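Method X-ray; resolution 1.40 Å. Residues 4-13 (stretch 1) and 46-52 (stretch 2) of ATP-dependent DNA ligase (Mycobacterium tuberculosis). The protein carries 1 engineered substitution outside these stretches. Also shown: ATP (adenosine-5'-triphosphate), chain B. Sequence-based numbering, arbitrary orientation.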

# COMPACT_ATOMS: atom_id res chain seq x y z
N GLU A 4 24.81 2.19 -7.09
CA GLU A 4 24.89 3.07 -5.93
C GLU A 4 23.54 3.12 -5.24
O GLU A 4 22.57 3.61 -5.82
CB GLU A 4 25.27 4.48 -6.37
CG GLU A 4 26.74 4.69 -6.62
CD GLU A 4 27.10 6.15 -6.65
OE1 GLU A 4 27.91 6.55 -7.51
OE2 GLU A 4 26.55 6.90 -5.81
N PHE A 5 23.49 2.63 -4.00
CA PHE A 5 22.24 2.62 -3.24
C PHE A 5 21.65 4.02 -3.12
O PHE A 5 20.42 4.20 -3.19
CB PHE A 5 22.50 2.01 -1.86
CG PHE A 5 21.29 1.99 -0.96
CD1 PHE A 5 20.23 1.12 -1.21
CD2 PHE A 5 21.20 2.85 0.13
CE1 PHE A 5 19.12 1.10 -0.39
CE2 PHE A 5 20.09 2.84 0.95
CZ PHE A 5 19.06 1.96 0.70
N ASP A 6 22.50 5.03 -2.95
CA ASP A 6 22.03 6.38 -2.68
C ASP A 6 21.47 7.09 -3.90
O ASP A 6 21.04 8.24 -3.78
CB ASP A 6 23.15 7.21 -2.05
CG ASP A 6 23.42 6.83 -0.61
OD1 ASP A 6 22.49 6.32 0.06
OD2 ASP A 6 24.55 7.03 -0.14
N ASN A 7 21.48 6.45 -5.06
CA ASN A 7 20.79 6.96 -6.25
C ASN A 7 19.56 6.15 -6.61
O ASN A 7 18.91 6.45 -7.62
CB ASN A 7 21.74 7.00 -7.44
CG ASN A 7 22.73 8.14 -7.37
OD1 ASN A 7 22.75 8.90 -6.40
ND2 ASN A 7 23.56 8.27 -8.40
N LEU A 8 19.21 5.15 -5.81
CA LEU A 8 18.23 4.15 -6.20
C LEU A 8 16.81 4.60 -5.88
O LEU A 8 16.55 5.15 -4.81
CB LEU A 8 18.50 2.86 -5.44
CG LEU A 8 19.46 1.84 -6.03
CD1 LEU A 8 19.31 0.54 -5.25
CD2 LEU A 8 19.16 1.62 -7.51
N ALA A 9 15.89 4.32 -6.80
CA ALA A 9 14.46 4.48 -6.62
C ALA A 9 13.76 3.20 -7.06
O ALA A 9 14.25 2.50 -7.94
CB ALA A 9 13.93 5.66 -7.45
N PRO A 10 12.63 2.88 -6.45
CA PRO A 10 11.98 1.59 -6.74
C PRO A 10 11.39 1.55 -8.14
O PRO A 10 10.94 2.56 -8.69
CB PRO A 10 10.87 1.50 -5.69
CG PRO A 10 11.19 2.55 -4.66
CD PRO A 10 11.93 3.63 -5.39
N MET A 11 11.41 0.35 -8.71
CA MET A 11 10.68 0.03 -9.92
C MET A 11 9.19 -0.05 -9.60
O MET A 11 8.79 -0.43 -8.50
CB MET A 11 11.18 -1.33 -10.42
CG MET A 11 10.62 -1.77 -11.76
SD MET A 11 11.46 -3.26 -12.31
CE MET A 11 10.52 -3.63 -13.81
N LEU A 12 8.36 0.30 -10.57
CA LEU A 12 6.92 0.41 -10.36
C LEU A 12 6.16 -0.47 -11.37
O LEU A 12 6.67 -0.78 -12.45
CB LEU A 12 6.47 1.87 -10.46
CG LEU A 12 7.13 2.80 -9.44
CD1 LEU A 12 6.79 4.25 -9.77
CD2 LEU A 12 6.71 2.45 -8.02
N ALA A 13 4.94 -0.85 -10.98
CA ALA A 13 4.09 -1.76 -11.75
C ALA A 13 3.02 -0.99 -12.50
O ALA A 13 2.59 0.09 -12.09
CB ALA A 13 3.41 -2.79 -10.84
N VAL A 46 21.68 -1.16 8.95
CA VAL A 46 20.64 -1.03 7.93
C VAL A 46 20.44 0.45 7.62
O VAL A 46 20.48 1.29 8.52
CB VAL A 46 19.33 -1.68 8.41
CG1 VAL A 46 18.16 -1.18 7.62
CG2 VAL A 46 19.41 -3.19 8.28
N ARG A 47 20.24 0.75 6.34
CA ARG A 47 19.83 2.07 5.88
C ARG A 47 18.64 1.92 4.94
O ARG A 47 18.53 0.92 4.22
CB ARG A 47 20.96 2.80 5.15
CG ARG A 47 22.17 3.00 6.04
CD ARG A 47 23.35 3.56 5.28
NE ARG A 47 23.06 4.87 4.70
CZ ARG A 47 23.14 5.13 3.40
NH1 ARG A 47 23.48 4.18 2.55
NH2 ARG A 47 22.88 6.35 2.95
N LEU A 48 17.74 2.91 4.97
CA LEU A 48 16.44 2.79 4.32
C LEU A 48 16.17 3.97 3.40
O LEU A 48 16.48 5.12 3.73
CB LEU A 48 15.33 2.72 5.37
CG LEU A 48 15.47 1.64 6.45
CD1 LEU A 48 14.39 1.81 7.49
CD2 LEU A 48 15.41 0.25 5.84
N ARG A 49 15.57 3.68 2.24
CA ARG A 49 15.13 4.70 1.31
C ARG A 49 13.66 4.49 1.01
O ARG A 49 13.24 3.36 0.73
CB ARG A 49 15.94 4.65 0.01
CG ARG A 49 17.33 5.22 0.15
CD ARG A 49 18.17 4.95 -1.09
NE ARG A 49 17.74 5.75 -2.23
CZ ARG A 49 18.08 7.03 -2.41
NH1 ARG A 49 18.87 7.64 -1.54
NH2 ARG A 49 17.63 7.69 -3.47
N SER A 50 12.89 5.56 1.06
CA SER A 50 11.47 5.49 0.75
C SER A 50 11.27 5.57 -0.76
O SER A 50 12.21 5.74 -1.53
CB SER A 50 10.71 6.61 1.45
OG SER A 50 11.13 7.88 0.95
N ARG A 51 10.01 5.46 -1.18
CA ARG A 51 9.71 5.54 -2.60
C ARG A 51 10.13 6.89 -3.19
O ARG A 51 10.51 6.97 -4.36
CB ARG A 51 8.23 5.27 -2.84
CG ARG A 51 7.82 5.21 -4.30
CD ARG A 51 6.86 6.32 -4.56
NE ARG A 51 6.26 6.28 -5.89
CZ ARG A 51 5.27 5.48 -6.25
NH1 ARG A 51 4.77 4.60 -5.40
NH2 ARG A 51 4.78 5.57 -7.47
N SER A 52 10.08 7.95 -2.39
CA SER A 52 10.47 9.29 -2.83
C SER A 52 11.97 9.53 -2.75
O SER A 52 12.40 10.68 -2.88
CB SER A 52 9.75 10.34 -1.99
OG SER A 52 10.36 10.46 -0.71
PG ATP B . 1.85 3.21 -7.14
O1G ATP B . 1.92 2.05 -8.11
O2G ATP B . 2.17 4.57 -7.74
O3G ATP B . 2.60 2.95 -5.85
PB ATP B . -0.50 2.92 -5.41
O1B ATP B . -1.94 3.34 -5.54
O2B ATP B . 0.31 3.28 -4.18
O3B ATP B . 0.28 3.37 -6.75
PA ATP B . -1.48 0.23 -5.87
O1A ATP B . -2.19 0.58 -7.15
O2A ATP B . -2.18 0.00 -4.55
O3A ATP B . -0.37 1.35 -5.63
O5' ATP B . -0.40 -0.93 -6.17
C5' ATP B . 0.22 -1.64 -5.10
C4' ATP B . 1.41 -0.87 -4.54
O4' ATP B . 2.09 -1.74 -3.64
C3' ATP B . 2.42 -0.46 -5.59
O3' ATP B . 3.17 0.65 -5.11
C2' ATP B . 3.32 -1.67 -5.61
O2' ATP B . 4.63 -1.37 -6.14
C1' ATP B . 3.40 -2.05 -4.13
N9 ATP B . 3.55 -3.50 -3.94
C8 ATP B . 2.85 -4.27 -3.07
N7 ATP B . 3.26 -5.57 -3.12
C5 ATP B . 4.26 -5.61 -4.03
C6 ATP B . 5.11 -6.66 -4.58
N6 ATP B . 4.96 -7.93 -4.18
N1 ATP B . 6.01 -6.31 -5.51
C2 ATP B . 6.16 -5.05 -5.93
N3 ATP B . 5.40 -4.03 -5.48
C4 ATP B . 4.44 -4.27 -4.56
O HOH W 1 20.07 6.67 1.07
O HOH W 2 14.09 5.88 -3.79

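After Glu4, stretch 1 makes a short 3-10 turn, Phe5 to Asn7, and runs on as an extended chain; stretch 2 is largely a strand; Arg47 and Arg49 on it, and Arg51 just beyond, supply most of its contact. No backbone hydrogen bond joins the two, so each direct hydrogen bond between them uses an arginine side chain as donor, meeting either the Asp6 carboxylate or the Leu8 carbonyl.

Phe5, buried, offers a ring face to the aliphatic part of Arg49: CD lies 3.7 Å from the ring centroid, a CH-pi contact suited to a flat, electron-rich surface. Next, Asp6 turns its carboxylate to Arg47 in a salt bridge, OD1 to NH2 at 2.9 Å, entering near the guanidinium plane where the N-H bonds point. A water also donates to Asp6 OD1 and accepts from Arg49 NH1, linking a pair too far apart for direct bonding.

At Leu8 the acceptor is the backbone. Its carbonyl O accepts from Arg49 NE at 2.9 Å and from Arg49 NH2 at 3.1 Å, a fork that the planar guanidinium fits well. A second water donates to both Leu8 O and Ser50 O, bridging the main chains.

Pro10, with no amide hydrogen to satisfy, packs its CD 3.8 Å from Arg51 O. Finally, Leu12 places CD2 over one face of the Arg51 guanidinium, where a nonpolar side chain can pack without competing for the N-H groups, while the edge of that group meets the ATP gamma-phosphate: Arg51 NH1 to ATP O3G and Arg51 NH2 to ATP O2G, each 2.8 Å.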